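Local coordinates for protein myosin-17 (Arabidopsis thaliana, PDB 7KFL) that serves as a plant class XI myosin motor whose globular tail, the cargo-binding domain, recognises cargo, probably for actin-based transport of organelles and vesicles, at residues 180-185 against 213-218; 188-193 against 261-266; 217-222 against 281-286. All blocks are in the same frame, centred on the assembly; numbering follows the deposited sequence.

Contact 1 of 3, residues 180-185 against 213-218; sequences PLLGLC and AHWQSI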
# COMPACT_ATOMS: atom_id res chain seq x y z
N PRO A 180 -12.53 9.53 -4.47
CA PRO A 180 -13.40 10.66 -4.79
C PRO A 180 -12.66 12.00 -4.90
O PRO A 180 -13.10 12.85 -5.65
CB PRO A 180 -14.41 10.72 -3.63
CG PRO A 180 -14.32 9.36 -2.98
CD PRO A 180 -12.88 8.93 -3.17
N LEU A 181 -11.56 12.17 -4.15
CA LEU A 181 -10.73 13.41 -4.13
C LEU A 181 -9.97 13.53 -5.46
O LEU A 181 -9.95 14.65 -6.02
CB LEU A 181 -9.75 13.37 -2.95
CG LEU A 181 -10.38 13.20 -1.56
CD1 LEU A 181 -9.30 13.17 -0.49
CD2 LEU A 181 -11.39 14.30 -1.27
N LEU A 182 -9.38 12.43 -5.93
CA LEU A 182 -8.76 12.35 -7.28
C LEU A 182 -9.86 12.55 -8.33
O LEU A 182 -9.60 13.26 -9.33
CB LEU A 182 -8.06 10.99 -7.43
CG LEU A 182 -6.86 10.77 -6.51
CD1 LEU A 182 -6.44 9.31 -6.49
CD2 LEU A 182 -5.69 11.65 -6.92
N GLY A 183 -11.04 11.98 -8.09
CA GLY A 183 -12.26 12.21 -8.89
C GLY A 183 -12.52 13.69 -9.10
O GLY A 183 -12.89 14.06 -10.23
N LEU A 184 -12.33 14.51 -8.06
CA LEU A 184 -12.55 15.98 -8.11
C LEU A 184 -11.33 16.69 -8.72
O LEU A 184 -11.54 17.70 -9.42
CB LEU A 184 -12.85 16.50 -6.69
CG LEU A 184 -14.16 16.02 -6.06
CD1 LEU A 184 -14.23 16.42 -4.60
CD2 LEU A 184 -15.37 16.56 -6.81
N CYS A 185 -10.12 16.18 -8.49
CA CYS A 185 -8.86 16.67 -9.11
C CYS A 185 -8.96 16.56 -10.64
O CYS A 185 -8.55 17.51 -11.33
CB CYS A 185 -7.63 15.91 -8.63
SG CYS A 185 -7.08 16.37 -6.97
N ALA A 213 -7.24 22.73 -3.00
CA ALA A 213 -7.59 22.22 -1.65
C ALA A 213 -7.78 20.70 -1.68
O ALA A 213 -7.53 20.05 -0.65
CB ALA A 213 -8.84 22.92 -1.14
N HIS A 214 -8.21 20.15 -2.82
CA HIS A 214 -8.45 18.70 -3.03
C HIS A 214 -7.13 17.92 -2.87
O HIS A 214 -7.17 16.82 -2.29
CB HIS A 214 -9.13 18.45 -4.38
CG HIS A 214 -10.52 19.00 -4.44
ND1 HIS A 214 -11.35 19.03 -3.34
CD2 HIS A 214 -11.23 19.51 -5.47
CE1 HIS A 214 -12.51 19.54 -3.68
NE2 HIS A 214 -12.47 19.84 -4.98
N TRP A 215 -6.02 18.47 -3.36
CA TRP A 215 -4.66 17.89 -3.18
C TRP A 215 -4.33 17.86 -1.68
O TRP A 215 -3.74 16.86 -1.23
CB TRP A 215 -3.60 18.67 -3.96
CG TRP A 215 -3.81 18.67 -5.44
CD1 TRP A 215 -4.02 19.76 -6.24
CD2 TRP A 215 -3.84 17.53 -6.32
NE1 TRP A 215 -4.17 19.38 -7.54
CE2 TRP A 215 -4.06 18.01 -7.62
CE3 TRP A 215 -3.68 16.15 -6.13
CZ2 TRP A 215 -4.14 17.17 -8.73
CZ3 TRP A 215 -3.76 15.31 -7.22
CH2 TRP A 215 -3.99 15.82 -8.50
N GLN A 216 -4.72 18.92 -0.96
CA GLN A 216 -4.50 19.05 0.51
C GLN A 216 -5.39 18.05 1.26
O GLN A 216 -4.91 17.50 2.27
CB GLN A 216 -4.75 20.50 0.94
CG GLN A 216 -3.71 21.47 0.39
CD GLN A 216 -4.04 22.92 0.62
OE1 GLN A 216 -4.98 23.27 1.33
NE2 GLN A 216 -3.25 23.79 0.01
N SER A 217 -6.61 17.80 0.78
CA SER A 217 -7.55 16.79 1.36
C SER A 217 -6.92 15.40 1.31
O SER A 217 -7.05 14.65 2.30
CB SER A 217 -8.88 16.81 0.65
OG SER A 217 -9.45 18.11 0.67
N ILE A 218 -6.26 15.06 0.19
CA ILE A 218 -5.57 13.75 -0.03
C ILE A 218 -4.41 13.63 0.96
O ILE A 218 -4.30 12.57 1.61
CB ILE A 218 -5.12 13.62 -1.50
CG1 ILE A 218 -6.32 13.39 -2.43
CG2 ILE A 218 -4.07 12.52 -1.66
CD1 ILE A 218 -6.01 13.54 -3.90
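Cys185 lays its sulfur squarely over the face of Trp215, and segments 180-185 and 213-218, antiparallel to each other, pack closely around that pair. The SG atom of Cys185, anti to the carbonyl carbon (chi1 -77°) and thereby turned to the indole, stands 3.2 Å from the centroid of the six-membered ring of Trp215, on the ring normal, and CB of Cys185 adds a CH-pi contact to the same ring. A cysteine suits the place because its sulfur is compact, polarisable and compatible with apolar neighbours. Beside it Leu182 brings CD2 to CD1 of Ile218 at 3.6 Å, while Leu181 and Ile218 slide past each other with CB of Leu181 3.5 Å from CG1 of Ile218. Tyr272 of helix 267-287 also meets the indole. An alanine in place of Trp215 would probably open a gap under the sulfur and leave Cys185 without its aromatic partner.

The other flank is looser and partly open to solvent. There CB of Leu184 lies over the His214 ring, 3.9 Å from its centroid, and CD1 of Leu181 touches CB of Ser217 at 3.8 Å. The axes of the two segments approach to 9.2 Å, at 162°, yet no hydrogen bond joins them. Cohesion rests on shape, dispersion and the sulfur-aromatic contact, with Leu182, Cys185, Trp215 and Ile218 buried and His214 and Ser217 nearer the solvent.

Contact 2 of 3, residues 188-193 against 261-266; sequences APRTSR and RRECCS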
# COMPACT_ATOMS: atom_id res chain seq x y z
N ALA A 188 -11.37 19.01 -12.47
CA ALA A 188 -10.94 20.42 -12.32
C ALA A 188 -11.09 21.18 -13.64
O ALA A 188 -11.56 22.32 -13.63
CB ALA A 188 -9.52 20.48 -11.80
N PRO A 189 -10.70 20.61 -14.80
CA PRO A 189 -10.95 21.26 -16.09
C PRO A 189 -12.44 21.54 -16.34
O PRO A 189 -12.76 22.64 -16.76
CB PRO A 189 -10.41 20.24 -17.11
CG PRO A 189 -9.36 19.49 -16.33
CD PRO A 189 -9.99 19.34 -14.96
N ARG A 190 -13.30 20.57 -16.05
CA ARG A 190 -14.77 20.65 -16.26
C ARG A 190 -15.40 21.57 -15.21
O ARG A 190 -16.39 22.25 -15.54
CB ARG A 190 -15.40 19.25 -16.24
CG ARG A 190 -15.14 18.44 -17.50
CD ARG A 190 -15.55 16.99 -17.36
NE ARG A 190 -16.97 16.84 -17.06
CZ ARG A 190 -17.96 16.92 -17.95
NH1 ARG A 190 -17.70 17.16 -19.23
NH2 ARG A 190 -19.21 16.77 -17.56
N THR A 191 -14.84 21.59 -13.99
CA THR A 191 -15.30 22.45 -12.85
C THR A 191 -15.00 23.92 -13.16
O THR A 191 -15.78 24.78 -12.72
CB THR A 191 -14.66 22.02 -11.53
OG1 THR A 191 -14.80 20.60 -11.39
CG2 THR A 191 -15.28 22.70 -10.33
N SER A 192 -13.91 24.20 -13.89
CA SER A 192 -13.52 25.55 -14.38
C SER A 192 -14.28 25.87 -15.68
O SER A 192 -13.62 26.29 -16.66
CB SER A 192 -12.03 25.65 -14.57
OG SER A 192 -11.34 25.33 -13.37
N ARG A 193 -15.60 25.68 -15.68
CA ARG A 193 -16.52 25.80 -16.84
C ARG A 193 -15.75 26.21 -18.10
O ARG A 193 -15.44 25.30 -18.90
CB ARG A 193 -17.65 26.80 -16.56
CG ARG A 193 -18.51 26.45 -15.35
CD ARG A 193 -18.29 27.30 -14.11
NE ARG A 193 -16.92 27.79 -13.93
CZ ARG A 193 -16.48 29.00 -14.26
NH1 ARG A 193 -17.29 29.89 -14.82
NH2 ARG A 193 -15.22 29.32 -14.04
N ARG A 261 -8.94 11.79 -21.24
CA ARG A 261 -9.73 13.05 -21.13
C ARG A 261 -9.01 14.16 -21.89
O ARG A 261 -7.89 14.53 -21.48
CB ARG A 261 -9.94 13.44 -19.67
CG ARG A 261 -10.57 12.35 -18.82
CD ARG A 261 -11.31 12.95 -17.63
NE ARG A 261 -12.04 11.94 -16.88
CZ ARG A 261 -13.02 12.20 -16.02
NH1 ARG A 261 -13.41 13.44 -15.79
NH2 ARG A 261 -13.61 11.20 -15.39
N ARG A 262 -9.63 14.67 -22.96
CA ARG A 262 -9.10 15.77 -23.81
C ARG A 262 -8.82 16.98 -22.92
O ARG A 262 -7.69 17.51 -22.99
CB ARG A 262 -10.10 16.08 -24.93
CG ARG A 262 -9.59 17.06 -25.98
CD ARG A 262 -10.04 18.49 -25.72
NE ARG A 262 -9.69 19.39 -26.80
CZ ARG A 262 -10.00 20.69 -26.84
NH1 ARG A 262 -10.68 21.24 -25.85
NH2 ARG A 262 -9.64 21.42 -27.88
N GLU A 263 -9.80 17.36 -22.09
CA GLU A 263 -9.77 18.57 -21.22
C GLU A 263 -8.61 18.52 -20.22
O GLU A 263 -8.18 19.61 -19.79
CB GLU A 263 -11.10 18.76 -20.49
CG GLU A 263 -11.44 17.67 -19.48
CD GLU A 263 -12.22 16.49 -20.03
OE1 GLU A 263 -12.16 16.26 -21.26
OE2 GLU A 263 -12.89 15.81 -19.23
N CYS A 264 -8.14 17.33 -19.83
CA CYS A 264 -7.01 17.14 -18.88
C CYS A 264 -5.67 17.26 -19.61
O CYS A 264 -4.64 17.44 -18.94
CB CYS A 264 -7.07 15.78 -18.18
SG CYS A 264 -8.56 15.56 -17.18
N CYS A 265 -5.68 17.16 -20.94
CA CYS A 265 -4.47 17.21 -21.81
C CYS A 265 -4.26 18.65 -22.29
O CYS A 265 -4.27 18.88 -23.51
CB CYS A 265 -4.60 16.22 -22.96
SG CYS A 265 -3.01 15.53 -23.48
N SER A 266 -4.09 19.59 -21.35
CA SER A 266 -3.91 21.04 -21.61
C SER A 266 -2.73 21.57 -20.80
O SER A 266 -2.25 20.85 -19.90
CB SER A 266 -5.17 21.81 -21.30
OG SER A 266 -5.51 21.71 -19.93
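A small surface contact, made by van der Waals touch, sets Pro189 and Arg190 of the short helix 188-191 against Glu263 and Cys264 of the connection between helices 236-260 and 267-287. It lies toward the periphery of the helical domain, its centre about 29 Å from the centre of the chain, and buries 181 Å². Pro189 supplies the apolar surface: its CB rests 3.5 Å from the backbone O and 3.6 Å from CG of Glu263, while its CG reaches SG of Cys264 at 4.1 Å. A proline fits here because its compact ring offers carbon to the turn, and its missing N-H costs nothing in the first turn of a helix.

Glu263 places CG between its backbone N and carbonyl carbon (chi1 65°), and its chain bends at chi2; OE2 lies 3.5 Å from CD of Arg190. The charged ends stay apart, NE of Arg190 standing 4.7 Å from OE2 of Glu263. Nearby, Ile186 of helix 150-186 touches both Arg261 and Cys264, and Asn269 of helix 267-287 touches Pro189. With no hydrogen bond or salt bridge across the segments, direct touch falls to carbon, sulfur, the Glu263 carbonyl and its carboxylate oxygen on the aliphatic part of Arg190. NE of Arg190 and NH1 of Arg261, like charges, are 5.1 Å apart, and the nearby carboxylate would probably ease their repulsion.

Contact 3 of 3, residues 217-222 against 281-286; sequences SIRKSL and EQWCIE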
# COMPACT_ATOMS: atom_id res chain seq x y z
N SER A 217 -6.61 17.80 0.78
CA SER A 217 -7.55 16.79 1.36
C SER A 217 -6.92 15.40 1.31
O SER A 217 -7.05 14.65 2.30
CB SER A 217 -8.88 16.81 0.65
OG SER A 217 -9.45 18.11 0.67
N ILE A 218 -6.26 15.06 0.19
CA ILE A 218 -5.57 13.75 -0.03
C ILE A 218 -4.41 13.63 0.96
O ILE A 218 -4.30 12.57 1.61
CB ILE A 218 -5.12 13.62 -1.50
CG1 ILE A 218 -6.32 13.39 -2.43
CG2 ILE A 218 -4.07 12.52 -1.66
CD1 ILE A 218 -6.01 13.54 -3.90
N ARG A 219 -3.59 14.69 1.08
CA ARG A 219 -2.42 14.76 1.99
C ARG A 219 -2.86 14.48 3.44
O ARG A 219 -2.09 13.82 4.16
CB ARG A 219 -1.75 16.13 1.88
CG ARG A 219 -0.39 16.21 2.55
CD ARG A 219 0.21 17.60 2.48
NE ARG A 219 1.37 17.73 3.36
CZ ARG A 219 2.22 18.75 3.35
NH1 ARG A 219 2.07 19.75 2.50
NH2 ARG A 219 3.24 18.75 4.20
N LYS A 220 -4.03 14.98 3.84
CA LYS A 220 -4.61 14.78 5.20
C LYS A 220 -4.94 13.30 5.40
O LYS A 220 -4.53 12.74 6.45
CB LYS A 220 -5.85 15.65 5.41
CG LYS A 220 -5.57 17.07 5.87
CD LYS A 220 -6.82 17.89 6.16
CE LYS A 220 -7.59 18.26 4.91
NZ LYS A 220 -8.60 19.31 5.19
N SER A 221 -5.64 12.69 4.44
CA SER A 221 -6.03 11.25 4.45
C SER A 221 -4.77 10.37 4.52
O SER A 221 -4.79 9.40 5.29
CB SER A 221 -6.89 10.91 3.26
OG SER A 221 -8.16 11.53 3.36
N LEU A 222 -3.72 10.70 3.76
CA LEU A 222 -2.43 9.97 3.80
C LEU A 222 -1.88 10.00 5.23
O LEU A 222 -1.49 8.94 5.73
CB LEU A 222 -1.43 10.59 2.82
CG LEU A 222 -1.75 10.43 1.33
CD1 LEU A 222 -0.68 11.09 0.48
CD2 LEU A 222 -1.89 8.96 0.95
N GLU A 281 4.73 15.46 -2.84
CA GLU A 281 6.21 15.46 -2.63
C GLU A 281 6.50 15.89 -1.19
O GLU A 281 7.32 15.21 -0.53
CB GLU A 281 6.92 16.39 -3.63
CG GLU A 281 8.42 16.19 -3.67
CD GLU A 281 9.18 17.15 -4.57
OE1 GLU A 281 8.53 17.98 -5.24
OE2 GLU A 281 10.42 17.07 -4.59
N GLN A 282 5.86 16.97 -0.74
CA GLN A 282 6.01 17.53 0.63
C GLN A 282 5.64 16.47 1.67
O GLN A 282 6.39 16.34 2.66
CB GLN A 282 5.15 18.79 0.79
CG GLN A 282 5.84 20.07 0.33
CD GLN A 282 7.03 20.42 1.18
OE1 GLN A 282 7.05 20.18 2.39
NE2 GLN A 282 8.05 21.00 0.56
N TRP A 283 4.55 15.73 1.44
CA TRP A 283 4.08 14.62 2.31
C TRP A 283 5.17 13.54 2.41
O TRP A 283 5.37 13.02 3.52
CB TRP A 283 2.77 14.02 1.80
CG TRP A 283 2.31 12.86 2.62
CD1 TRP A 283 1.44 12.89 3.68
CD2 TRP A 283 2.75 11.50 2.50
NE1 TRP A 283 1.30 11.63 4.20
CE2 TRP A 283 2.09 10.76 3.50
CE3 TRP A 283 3.63 10.83 1.64
CZ2 TRP A 283 2.28 9.39 3.66
CZ3 TRP A 283 3.82 9.48 1.79
CH2 TRP A 283 3.16 8.77 2.79
N CYS A 284 5.82 13.20 1.29
CA CYS A 284 6.89 12.16 1.21
C CYS A 284 8.11 12.60 2.03
O CYS A 284 8.75 11.73 2.64
CB CYS A 284 7.29 11.89 -0.24
SG CYS A 284 6.00 11.09 -1.22
N ILE A 285 8.40 13.91 2.05
CA ILE A 285 9.55 14.50 2.79
C ILE A 285 9.23 14.48 4.29
O ILE A 285 10.12 14.08 5.07
CB ILE A 285 9.87 15.92 2.27
CG1 ILE A 285 10.27 15.90 0.79
CG2 ILE A 285 10.94 16.59 3.12
CD1 ILE A 285 10.09 17.22 0.09
N GLU A 286 8.02 14.91 4.66
CA GLU A 286 7.53 14.97 6.07
C GLU A 286 7.47 13.55 6.64
O GLU A 286 8.00 13.34 7.75
CB GLU A 286 6.16 15.65 6.14
CG GLU A 286 6.21 17.15 5.92
CD GLU A 286 6.71 17.98 7.09
OE1 GLU A 286 6.68 17.49 8.23
OE2 GLU A 286 7.14 19.14 6.85
O HOH W 1 4.70 21.72 2.98
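Leu222 and Arg219 of helix 205-231 both pack against Trp283 of helix 267-287 in a near-parallel helix pair of the globular tail, an elongated, mainly helical bundle. The axes of segments 217-222 and 281-286 run at 24° to each other and come within 10.5 Å, a spacing that accommodates the large indole between them.

The apolar part belongs chiefly to Leu222. Its CB lies over one face of the indole, toward the rim, and its CD1 makes a CH-pi contact 4.0 Å from the centroid of the five-membered ring. Trp283 carries its CG anti to the backbone N (chi1 178°), and the ring crosses the leucine side chain at about a right angle. CG of Arg219 packs 3.9 Å from CB of Trp283. A flat, broad tryptophan suits a place where it must meet a branched side chain across the gap; Phe243 and Phe247 of helix 236-260 also meet its ring, completing an aromatic cluster.

The polar part is built on Arg219, which reaches across because its chain is extended from CG to NE. One face of the guanidinium lies over CB of Gln282, 3.7 Å from NH1 of Arg219, and over the backbone N of Trp283. CG of Glu286 sits at the guanidinium edge, but OE2 of Glu286 remains 4.7 Å from NH2 of Arg219, so any attraction is probably long-range. Glu279 adds a long, weak ion pair to NH1. A water bridges two side chains, in the guanidinium plane at its edge: it donates to OE1 of Gln282 at 2.9 Å and weakly accepts from NH1 of Arg219 at 3.3 Å.

How the contacts relate
Helix 205-231 ties contacts 1 and 3 together. Their centres are about 12 Å apart and they share Ser217 and Ile218, but Ile218 faces helix 150-186 in contact 1, whereas Arg219 and Leu222 turn to helix 267-287 in contact 3. Contacts 1 and 2 interleave along the chain, 188-193 coming just after helix 150-186; their centres are about 15 Å apart. Contacts 2 and 3 do not touch: their centres are about 24 Å apart and their nearest atoms about 11 Å. Helix 267-287 nevertheless relates all three, starting right after 261-266, sending Tyr272 to Cys185 and Trp215, and supplying 281-286.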